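Methyltransferase-like protein 5 (Pyrococcus horikoshii, PDB 1WY7) binds S-adenosyl-L-homocysteine in a methyltransferase fold and is probably an S-adenosylmethionine-dependent methyltransferase acting on RNA. Local coordinates at residues S13-F18 / I89-E94; E37-A42 / G61-G66; L45-G50 / I197-K202. All blocks are in the same frame, centred on the assembly; numbering follows the deposited sequence.

Contact 1 of 3, residues S13-F18 / I89-E94. With SAH (S-adenosyl-L-homocysteine), chain E.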
loop_
_atom_site.group_PDB
_atom_site.type_symbol
_atom_site.label_atom_id
_atom_site.label_comp_id
_atom_site.label_asym_id
_atom_site.label_seq_id
_atom_site.Cartn_x
_atom_site.Cartn_y
_atom_site.Cartn_z
ATOM N N SER A 13 -1.770 13.784 -4.292
ATOM C CA SER A 13 -2.804 13.853 -5.324
ATOM C C SER A 13 -2.293 14.425 -6.642
ATOM O O SER A 13 -2.950 14.299 -7.678
ATOM C CB SER A 13 -3.977 14.700 -4.835
ATOM O OG SER A 13 -3.587 16.058 -4.686
ATOM N N LYS A 14 -1.122 15.049 -6.604
ATOM C CA LYS A 14 -0.536 15.639 -7.801
ATOM C C LYS A 14 0.215 14.653 -8.690
ATOM O O LYS A 14 0.599 14.997 -9.808
ATOM C CB LYS A 14 0.393 16.784 -7.411
ATOM C CG LYS A 14 -0.356 17.972 -6.839
ATOM C CD LYS A 14 0.590 19.035 -6.330
ATOM C CE LYS A 14 -0.189 20.248 -5.851
ATOM N NZ LYS A 14 0.731 21.310 -5.359
ATOM N N LEU A 15 0.417 13.432 -8.203
ATOM C CA LEU A 15 1.110 12.399 -8.975
ATOM C C LEU A 15 0.247 11.899 -10.128
ATOM O O LEU A 15 -0.980 11.937 -10.060
ATOM C CB LEU A 15 1.475 11.205 -8.083
ATOM C CG LEU A 15 2.494 11.408 -6.952
ATOM C CD1 LEU A 15 2.758 10.076 -6.246
ATOM C CD2 LEU A 15 3.791 11.951 -7.527
ATOM N N LYS A 16 0.896 11.416 -11.181
ATOM C CA LYS A 16 0.190 10.885 -12.344
ATOM C C LYS A 16 -0.486 9.556 -12.014
ATOM O O LYS A 16 0.042 8.777 -11.227
ATOM C CB LYS A 16 1.173 10.698 -13.502
ATOM C CG LYS A 16 1.690 12.008 -14.082
ATOM C CD LYS A 16 2.403 12.846 -13.024
ATOM C CE LYS A 16 2.543 14.318 -13.437
ATOM N NZ LYS A 16 3.469 14.529 -14.586
ATOM N N GLY A 17 -1.652 9.307 -12.614
ATOM C CA GLY A 17 -2.377 8.066 -12.377
ATOM C C GLY A 17 -2.089 7.018 -13.440
ATOM O O GLY A 17 -1.207 7.210 -14.281
ATOM N N PHE A 18 -2.823 5.906 -13.402
ATOM C CA PHE A 18 -2.644 4.820 -14.372
ATOM C C PHE A 18 -3.001 5.243 -15.795
ATOM O O PHE A 18 -4.006 5.906 -16.015
ATOM C CB PHE A 18 -3.520 3.619 -14.013
ATOM C CG PHE A 18 -3.092 2.885 -12.775
ATOM C CD1 PHE A 18 -3.602 3.236 -11.529
ATOM C CD2 PHE A 18 -2.191 1.826 -12.857
ATOM C CE1 PHE A 18 -3.224 2.539 -10.382
ATOM C CE2 PHE A 18 -1.804 1.122 -11.717
ATOM C CZ PHE A 18 -2.322 1.478 -10.477
ATOM N N ILE A 89 7.981 5.089 -12.207
ATOM C CA ILE A 89 9.315 5.652 -12.385
ATOM C C ILE A 89 9.287 7.162 -12.561
ATOM O O ILE A 89 10.118 7.877 -12.011
ATOM C CB ILE A 89 10.017 5.035 -13.602
ATOM C CG1 ILE A 89 9.974 3.511 -13.502
ATOM C CG2 ILE A 89 11.449 5.529 -13.685
ATOM C CD1 ILE A 89 10.505 2.964 -12.223
ATOM N N GLU A 90 8.322 7.646 -13.332
ATOM C CA GLU A 90 8.232 9.075 -13.546
ATOM C C GLU A 90 7.812 9.781 -12.260
ATOM O O GLU A 90 8.365 10.828 -11.917
ATOM C CB GLU A 90 7.250 9.401 -14.672
ATOM C CG GLU A 90 7.445 10.811 -15.206
ATOM C CD GLU A 90 6.395 11.214 -16.213
ATOM O OE1 GLU A 90 6.125 10.411 -17.129
ATOM O OE2 GLU A 90 5.847 12.337 -16.094
ATOM N N ASN A 91 6.852 9.208 -11.542
ATOM C CA ASN A 91 6.396 9.819 -10.302
ATOM C C ASN A 91 7.498 9.929 -9.243
ATOM O O ASN A 91 7.565 10.925 -8.524
ATOM C CB ASN A 91 5.200 9.046 -9.734
ATOM C CG ASN A 91 3.895 9.400 -10.422
ATOM O OD1 ASN A 91 3.714 10.521 -10.879
ATOM N ND2 ASN A 91 2.971 8.451 -10.476
ATOM N N LEU A 92 8.358 8.915 -9.152
ATOM C CA LEU A 92 9.447 8.914 -8.166
ATOM C C LEU A 92 10.747 9.513 -8.712
ATOM O O LEU A 92 11.819 9.328 -8.127
ATOM C CB LEU A 92 9.743 7.493 -7.680
ATOM C CG LEU A 92 8.637 6.651 -7.033
ATOM C CD1 LEU A 92 9.284 5.500 -6.258
ATOM C CD2 LEU A 92 7.811 7.486 -6.100
ATOM N N GLY A 93 10.641 10.218 -9.835
ATOM C CA GLY A 93 11.808 10.829 -10.451
ATOM C C GLY A 93 12.723 11.621 -9.530
ATOM O O GLY A 93 13.929 11.560 -9.676
ATOM N N GLU A 94 12.164 12.352 -8.576
ATOM C CA GLU A 94 12.984 13.152 -7.677
ATOM C C GLU A 94 13.703 12.357 -6.584
ATOM O O GLU A 94 14.494 12.911 -5.822
ATOM C CB GLU A 94 12.126 14.254 -7.064
ATOM C CG GLU A 94 10.767 13.768 -6.624
ATOM C CD GLU A 94 9.836 14.896 -6.238
ATOM O OE1 GLU A 94 10.156 15.631 -5.276
ATOM O OE2 GLU A 94 8.784 15.044 -6.899
HETATM N N SAH E . -1.715 3.250 -7.276
HETATM C CA SAH E . -1.808 2.611 -5.949
HETATM C CB SAH E . -1.831 1.090 -6.174
HETATM C CG SAH E . -3.264 0.718 -6.313
HETATM S SD SAH E . -3.838 -0.956 -6.659
HETATM C C SAH E . -0.653 3.126 -5.133
HETATM O O SAH E . -0.106 4.215 -5.491
HETATM O OXT SAH E . -0.336 2.383 -4.145
HETATM C "C5'" SAH E . -2.483 -2.053 -6.297
HETATM C "C4'" SAH E . -1.647 -2.629 -7.449
HETATM O "O4'" SAH E . -1.545 -4.067 -7.289
HETATM C "C3'" SAH E . -2.235 -2.504 -8.856
HETATM O "O3'" SAH E . -1.477 -1.430 -9.447
HETATM C "C2'" SAH E . -1.908 -3.822 -9.577
HETATM O "O2'" SAH E . -1.357 -3.836 -10.875
HETATM C "C1'" SAH E . -1.091 -4.583 -8.518
HETATM N N9 SAH E . -1.291 -6.025 -8.521
HETATM C C8 SAH E . -2.439 -6.776 -8.704
HETATM N N7 SAH E . -2.246 -8.068 -8.621
HETATM C C5 SAH E . -0.884 -8.192 -8.366
HETATM C C6 SAH E . -0.027 -9.306 -8.154
HETATM N N6 SAH E . -0.487 -10.577 -8.174
HETATM N N1 SAH E . 1.312 -9.102 -7.922
HETATM C C2 SAH E . 1.768 -7.828 -7.893
HETATM N N3 SAH E . 1.058 -6.690 -8.075
HETATM C C4 SAH E . -0.280 -6.939 -8.306
#

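Contact 2 of 3, residues E37-A42 / G61-G66. With SAH (S-adenosyl-L-homocysteine), chain E.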
loop_
_atom_site.group_PDB
_atom_site.type_symbol
_atom_site.label_atom_id
_atom_site.label_comp_id
_atom_site.label_asym_id
_atom_site.label_seq_id
_atom_site.Cartn_x
_atom_site.Cartn_y
_atom_site.Cartn_z
ATOM N N GLU A 37 -3.174 9.126 5.641
ATOM C CA GLU A 37 -3.468 8.509 6.931
ATOM C C GLU A 37 -2.519 7.357 7.231
ATOM O O GLU A 37 -1.908 7.292 8.299
ATOM C CB GLU A 37 -4.894 7.958 6.957
ATOM C CG GLU A 37 -5.991 9.003 7.084
ATOM C CD GLU A 37 -6.115 9.595 8.494
ATOM O OE1 GLU A 37 -7.085 10.345 8.720
ATOM O OE2 GLU A 37 -5.265 9.323 9.375
ATOM N N LEU A 38 -2.405 6.438 6.281
ATOM C CA LEU A 38 -1.555 5.277 6.483
ATOM C C LEU A 38 -0.111 5.691 6.728
ATOM O O LEU A 38 0.513 5.214 7.673
ATOM C CB LEU A 38 -1.654 4.330 5.269
ATOM C CG LEU A 38 -0.777 3.064 5.264
ATOM C CD1 LEU A 38 -1.313 2.052 4.246
ATOM C CD2 LEU A 38 0.676 3.438 4.947
ATOM N N LEU A 39 0.406 6.579 5.875
ATOM C CA LEU A 39 1.790 7.043 5.971
ATOM C C LEU A 39 2.096 7.862 7.219
ATOM O O LEU A 39 3.145 7.689 7.838
ATOM C CB LEU A 39 2.153 7.854 4.722
ATOM C CG LEU A 39 2.320 7.056 3.426
ATOM C CD1 LEU A 39 2.292 7.991 2.237
ATOM C CD2 LEU A 39 3.630 6.287 3.470
ATOM N N TRP A 40 1.187 8.757 7.587
ATOM C CA TRP A 40 1.414 9.574 8.767
ATOM C C TRP A 40 1.443 8.688 9.997
ATOM O O TRP A 40 2.278 8.864 10.872
ATOM C CB TRP A 40 0.326 10.630 8.923
ATOM C CG TRP A 40 0.804 11.729 9.783
ATOM C CD1 TRP A 40 0.491 11.950 11.094
ATOM C CD2 TRP A 40 1.780 12.714 9.426
ATOM N NE1 TRP A 40 1.219 13.013 11.579
ATOM C CE2 TRP A 40 2.019 13.501 10.576
ATOM C CE3 TRP A 40 2.480 13.006 8.246
ATOM C CZ2 TRP A 40 2.928 14.560 10.583
ATOM C CZ3 TRP A 40 3.384 14.059 8.247
ATOM C CH2 TRP A 40 3.601 14.825 9.411
ATOM N N LEU A 41 0.527 7.721 10.051
ATOM C CA LEU A 41 0.476 6.791 11.172
ATOM C C LEU A 41 1.809 6.055 11.280
ATOM O O LEU A 41 2.418 5.999 12.354
ATOM C CB LEU A 41 -0.648 5.773 10.973
ATOM C CG LEU A 41 -0.632 4.593 11.952
ATOM C CD1 LEU A 41 -0.812 5.110 13.370
ATOM C CD2 LEU A 41 -1.742 3.611 11.598
ATOM N N ALA A 42 2.262 5.493 10.162
ATOM C CA ALA A 42 3.526 4.764 10.147
ATOM C C ALA A 42 4.669 5.684 10.525
ATOM O O ALA A 42 5.551 5.309 11.289
ATOM C CB ALA A 42 3.778 4.168 8.760
ATOM N N GLY A 61 2.830 4.353 -7.568
ATOM C CA GLY A 61 3.796 4.819 -6.588
ATOM C C GLY A 61 3.364 5.851 -5.553
ATOM O O GLY A 61 4.214 6.486 -4.946
ATOM N N VAL A 62 2.066 6.017 -5.319
ATOM C CA VAL A 62 1.614 7.007 -4.330
ATOM C C VAL A 62 2.196 6.734 -2.942
ATOM O O VAL A 62 2.774 7.632 -2.320
ATOM C CB VAL A 62 0.070 7.035 -4.203
ATOM C CG1 VAL A 62 -0.335 7.929 -3.048
ATOM C CG2 VAL A 62 -0.560 7.534 -5.498
ATOM N N LEU A 63 2.046 5.499 -2.457
ATOM C CA LEU A 63 2.559 5.137 -1.142
ATOM C C LEU A 63 4.080 5.223 -1.088
ATOM O O LEU A 63 4.653 5.667 -0.091
ATOM C CB LEU A 63 2.110 3.719 -0.757
ATOM C CG LEU A 63 0.609 3.526 -0.538
ATOM C CD1 LEU A 63 0.357 2.116 -0.041
ATOM C CD2 LEU A 63 0.091 4.547 0.499
ATOM N N SER A 64 4.723 4.798 -2.169
ATOM C CA SER A 64 6.177 4.822 -2.261
ATOM C C SER A 64 6.701 6.248 -2.184
ATOM O O SER A 64 7.656 6.534 -1.458
ATOM C CB SER A 64 6.623 4.213 -3.590
ATOM O OG SER A 64 6.327 2.835 -3.644
ATOM N N TYR A 65 6.074 7.129 -2.957
ATOM C CA TYR A 65 6.462 8.537 -2.996
ATOM C C TYR A 65 6.343 9.158 -1.597
ATOM O O TYR A 65 7.277 9.817 -1.113
ATOM C CB TYR A 65 5.574 9.281 -4.002
ATOM C CG TYR A 65 5.943 10.729 -4.225
ATOM C CD1 TYR A 65 5.386 11.740 -3.445
ATOM C CD2 TYR A 65 6.831 11.089 -5.231
ATOM C CE1 TYR A 65 5.703 13.076 -3.665
ATOM C CE2 TYR A 65 7.156 12.418 -5.462
ATOM C CZ TYR A 65 6.587 13.406 -4.677
ATOM O OH TYR A 65 6.880 14.728 -4.917
ATOM N N GLY A 66 5.200 8.924 -0.949
ATOM C CA GLY A 66 4.969 9.446 0.384
ATOM C C GLY A 66 6.013 8.967 1.376
ATOM O O GLY A 66 6.507 9.750 2.204
HETATM N N SAH E . -1.715 3.250 -7.276
HETATM C CA SAH E . -1.808 2.611 -5.949
HETATM C CB SAH E . -1.831 1.090 -6.174
HETATM C CG SAH E . -3.264 0.718 -6.313
HETATM S SD SAH E . -3.838 -0.956 -6.659
HETATM C C SAH E . -0.653 3.126 -5.133
HETATM O O SAH E . -0.106 4.215 -5.491
HETATM O OXT SAH E . -0.336 2.383 -4.145
HETATM C "C5'" SAH E . -2.483 -2.053 -6.297
HETATM C "C4'" SAH E . -1.647 -2.629 -7.449
HETATM O "O4'" SAH E . -1.545 -4.067 -7.289
HETATM C "C3'" SAH E . -2.235 -2.504 -8.856
HETATM O "O3'" SAH E . -1.477 -1.430 -9.447
HETATM C "C2'" SAH E . -1.908 -3.822 -9.577
HETATM O "O2'" SAH E . -1.357 -3.836 -10.875
HETATM C "C1'" SAH E . -1.091 -4.583 -8.518
HETATM N N9 SAH E . -1.291 -6.025 -8.521
HETATM C C8 SAH E . -2.439 -6.776 -8.704
HETATM N N7 SAH E . -2.246 -8.068 -8.621
HETATM C C5 SAH E . -0.884 -8.192 -8.366
HETATM C C6 SAH E . -0.027 -9.306 -8.154
HETATM N N6 SAH E . -0.487 -10.577 -8.174
HETATM N N1 SAH E . 1.312 -9.102 -7.922
HETATM C C2 SAH E . 1.768 -7.828 -7.893
HETATM N N3 SAH E . 1.058 -6.690 -8.075
HETATM C C4 SAH E . -0.280 -6.939 -8.306
#

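Contact 3 of 3, residues L45-G50 / I197-K202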
loop_
_atom_site.group_PDB
_atom_site.type_symbol
_atom_site.label_atom_id
_atom_site.label_comp_id
_atom_site.label_asym_id
_atom_site.label_seq_id
_atom_site.Cartn_x
_atom_site.Cartn_y
_atom_site.Cartn_z
ATOM N N LEU A 45 4.873 6.517 14.211
ATOM C CA LEU A 45 5.274 5.416 15.073
ATOM C C LEU A 45 6.732 5.041 14.862
ATOM O O LEU A 45 7.219 4.077 15.445
ATOM C CB LEU A 45 4.356 4.206 14.830
ATOM C CG LEU A 45 2.909 4.450 15.288
ATOM C CD1 LEU A 45 1.977 3.337 14.808
ATOM C CD2 LEU A 45 2.890 4.550 16.800
ATOM N N GLY A 46 7.431 5.810 14.035
ATOM C CA GLY A 46 8.826 5.530 13.760
ATOM C C GLY A 46 9.018 4.387 12.775
ATOM O O GLY A 46 10.087 3.785 12.738
ATOM N N ASP A 47 7.997 4.091 11.970
ATOM C CA ASP A 47 8.076 3.001 10.996
ATOM C C ASP A 47 8.355 3.436 9.549
ATOM O O ASP A 47 8.048 2.692 8.602
ATOM C CB ASP A 47 6.780 2.181 11.040
ATOM C CG ASP A 47 6.698 1.277 12.271
ATOM O OD1 ASP A 47 5.607 0.749 12.549
ATOM O OD2 ASP A 47 7.726 1.086 12.954
ATOM N N ILE A 48 8.926 4.628 9.364
ATOM C CA ILE A 48 9.218 5.104 8.009
ATOM C C ILE A 48 10.622 5.657 7.867
ATOM O O ILE A 48 11.406 5.198 7.041
ATOM C CB ILE A 48 8.235 6.226 7.559
ATOM C CG1 ILE A 48 6.834 5.660 7.340
ATOM C CG2 ILE A 48 8.736 6.873 6.265
ATOM C CD1 ILE A 48 6.764 4.632 6.228
ATOM N N GLU A 49 10.933 6.648 8.690
ATOM C CA GLU A 49 12.220 7.318 8.635
ATOM C C GLU A 49 13.413 6.388 8.804
ATOM O O GLU A 49 13.542 5.714 9.825
ATOM C CB GLU A 49 12.248 8.414 9.691
ATOM C CG GLU A 49 13.351 9.425 9.514
ATOM C CD GLU A 49 13.152 10.622 10.416
ATOM O OE1 GLU A 49 13.932 11.595 10.290
ATOM O OE2 GLU A 49 12.211 10.586 11.247
ATOM N N GLY A 50 14.271 6.356 7.786
ATOM C CA GLY A 50 15.457 5.526 7.824
ATOM C C GLY A 50 15.204 4.040 7.655
ATOM O O GLY A 50 16.114 3.232 7.829
ATOM N N ILE A 197 -7.480 0.977 7.676
ATOM C CA ILE A 197 -6.047 1.032 7.462
ATOM C C ILE A 197 -5.502 0.261 8.666
ATOM O O ILE A 197 -5.709 0.658 9.819
ATOM C CB ILE A 197 -5.536 2.485 7.469
ATOM C CG1 ILE A 197 -6.213 3.264 6.340
ATOM C CG2 ILE A 197 -4.021 2.502 7.332
ATOM C CD1 ILE A 197 -5.807 4.714 6.263
ATOM N N TYR A 198 -4.835 -0.858 8.400
ATOM C CA TYR A 198 -4.299 -1.692 9.467
ATOM C C TYR A 198 -2.810 -1.564 9.668
ATOM O O TYR A 198 -2.071 -1.232 8.750
ATOM C CB TYR A 198 -4.534 -3.187 9.192
ATOM C CG TYR A 198 -5.954 -3.685 9.211
ATOM C CD1 TYR A 198 -6.779 -3.558 8.091
ATOM C CD2 TYR A 198 -6.460 -4.347 10.333
ATOM C CE1 TYR A 198 -8.077 -4.088 8.087
ATOM C CE2 TYR A 198 -7.753 -4.878 10.337
ATOM C CZ TYR A 198 -8.550 -4.739 9.213
ATOM O OH TYR A 198 -9.838 -5.210 9.237
ATOM N N ARG A 199 -2.389 -1.858 10.890
ATOM C CA ARG A 199 -0.984 -1.917 11.243
ATOM C C ARG A 199 -0.864 -3.255 11.960
ATOM O O ARG A 199 -1.491 -3.455 13.001
ATOM C CB ARG A 199 -0.562 -0.819 12.199
ATOM C CG ARG A 199 0.917 -0.984 12.551
ATOM C CD ARG A 199 1.431 0.022 13.538
ATOM N NE ARG A 199 2.866 -0.169 13.739
ATOM C CZ ARG A 199 3.399 -0.969 14.657
ATOM N NH1 ARG A 199 4.721 -1.073 14.745
ATOM N NH2 ARG A 199 2.614 -1.650 15.498
ATOM N N PHE A 200 -0.091 -4.171 11.388
ATOM C CA PHE A 200 0.119 -5.501 11.958
ATOM C C PHE A 200 1.537 -5.539 12.531
ATOM O O PHE A 200 2.454 -4.950 11.960
ATOM C CB PHE A 200 0.015 -6.578 10.867
ATOM C CG PHE A 200 -1.299 -6.592 10.125
ATOM C CD1 PHE A 200 -2.377 -7.312 10.608
ATOM C CD2 PHE A 200 -1.424 -5.947 8.900
ATOM C CE1 PHE A 200 -3.564 -7.400 9.882
ATOM C CE2 PHE A 200 -2.601 -6.028 8.165
ATOM C CZ PHE A 200 -3.673 -6.755 8.653
ATOM N N SER A 201 1.715 -6.238 13.648
ATOM C CA SER A 201 3.024 -6.362 14.275
ATOM C C SER A 201 3.250 -7.841 14.599
ATOM O O SER A 201 2.342 -8.505 15.110
ATOM C CB SER A 201 3.060 -5.527 15.556
ATOM O OG SER A 201 4.349 -5.544 16.141
ATOM N N LYS A 202 4.439 -8.362 14.309
ATOM C CA LYS A 202 4.718 -9.778 14.581
ATOM C C LYS A 202 4.729 -10.082 16.082
ATOM O O LYS A 202 5.499 -9.489 16.834
ATOM C CB LYS A 202 6.056 -10.200 13.961
ATOM C CG LYS A 202 6.311 -11.697 14.084
ATOM C CD LYS A 202 7.365 -12.200 13.111
ATOM C CE LYS A 202 7.256 -13.716 12.962
ATOM N NZ LYS A 202 8.196 -14.274 11.944
#

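Contact 1 of 3, residues S13-F18 / I89-E94
Leu15 lies over one face of the Asn91 carboxamide, while Lys16 meets its edge, its backbone N and its CD both at OD1. OD1 accepts the amide of Lys16, with Lys16 N to Asn91 OD1 at 3.0 Å and the donor tilted 21° from the carbonyl plane. In return, Asn91 ND2 donates to Lys16 O, also at 3.0 Å, and Lys16 O lies close to the plane of the Asn91 amide. A single side chain thus pairs with both the N-H and the C=O of one residue, as a backbone peptide group can. A second acceptor for ND2, the carbonyl oxygen of Thr60, helps to fix the rotation of the amide. Leu15 CD2 comes within 3.6 Å of Asn91 OD1, while the aliphatic part of Lys16 brings CD to 3.4 Å from the same oxygen. Bends at chi2 and chi4 (59° and -68°) curl the lysine so that NZ reaches Glu90 OE2 in a long salt bridge of 3.6 Å on the exposed side. Two residues further along, the edge of the Phe18 ring meets the ligand, with CZ 3.2 Å from O3' of S-adenosyl-L-homocysteine. The pairing therefore ties the end of helix 82-91 to the loop that follows helix 6-13, a loop that supplies Phe18 to the cofactor pocket of this Rossmann-like methyltransferase fold.

Contact 2 of 3, residues E37-A42 / G61-G66
Val62 N donates to the carboxylate oxygen O of S-adenosyl-L-homocysteine at 2.8 Å, with an N-H...O angle of 140°. The donor lies at the glycine-containing turn after the first strand of the Rossmann-like methyltransferase fold: strand 52-56 leads through it into helix 62-69, and Gly61 occupies the N-cap position. The positive phi of Gly61 (90°) suits a residue without a side chain, and the helix begins right beneath the ligand's carboxylate, whose charge the helix N-terminus probably helps to stabilise. With CG2 beside its own backbone N, the valine side chain packs against the same oxygen, Val62 CB lying 3.1 Å and the CG2 methyl 3.3 Å from O of the ligand. Leu63 approaches the other carboxylate oxygen, its CG lying 3.9 Å from OXT. Across from this helix, helix 32-44 contributes Leu39, whose two methyls divide the work. CD2 lies over the backbone at Leu63 O, 3.8 Å away, and CD1 also comes to 4.4 Å from Leu63 CD2 in a looser apolar contact. Leu12 of helix 6-13 touches both Leu39 and Val62, so a third helix joins the packing, which is buried throughout. Where the CA atoms of segments 37-42 and 61-66 come nearest, at Leu39 and Gly66, the bare backbone of the glycine leaves room for the leucine methyl, and Leu39 CD1 sits 3.6 Å from Gly66 CA.

Contact 3 of 3, residues L45-G50 / I197-K202
Leu45 and Asp47 reach toward Arg199 from a chain that has just left helix 32-44 through a Schellman motif, with Gly46 at positive phi (78°), while Arg199 stands on strand 191-202; the backbones stay well apart, the nearest CA atoms, those of Asp47 and Arg199, being 10.3 Å from each other. Side chains therefore have to bridge the gap. Arg199 does most of this, its chain extended from CG to NE with CG anti to the backbone nitrogen (chi1 178°), which carries the guanidinium out to the loop. There it meets Asp47 side-on, and NE and NH1 both converge on one oxygen. NH1 lies 3.0 Å from Asp47 OD1, on the syn lone pair, whereas NE, 3.1 Å from the same OD1, meets it nearly along the C-O bond. OD1 lies in the guanidinium plane, and the carboxylate is turned only 15° from that plane, giving a nearly coplanar salt bridge in which a single carboxylate oxygen takes both bonds. Within the seven-stranded sheet of the methyltransferase fold, strand 191-202 runs antiparallel between strands 143-149 and 167-179, and each neighbour adds a partner to the ion pair. The hydroxyl of Tyr145 is hydrogen-bonded to both Asp47 OD1 and Arg199 NE, so the single N-H of NE is shared, and OD1, on a buried residue, is met by NE, NH1 and the hydroxyl. Thr170 OG1 takes a bond from Arg199 NH2. This network probably steadies the charges and fixes the rotation of the guanidinium. Leu45 supplies the apolar part of the contact: its CD1 packs on the aliphatic stem of the arginine, 3.6 Å from Arg199 CD, and is 3.8 Å from Arg199 NE. Leu45 is exposed, and the leucine also touches Tyr145 and His171.

Contact 2 is nested within the loop that contact 1 closes along the chain, and contact 3 crosses both, joining residues 45-50 to the last strand. Contacts 1 and 2 have centres about 14 Å apart and meet at Tyr65, whose OH lies 2.8 Å from Glu94 OE2, a probable hydrogen bond; both also touch S-adenosyl-L-homocysteine. Contacts 2 and 3, with centres about 11 Å apart, share helix 32-44 and its exit, and Leu38 packs on Ile197. Contacts 1 and 3 do not touch, their centres lying about 23 Å apart. Helix 32-44 thus links the cofactor side of the fold to the antiparallel part of the sheet.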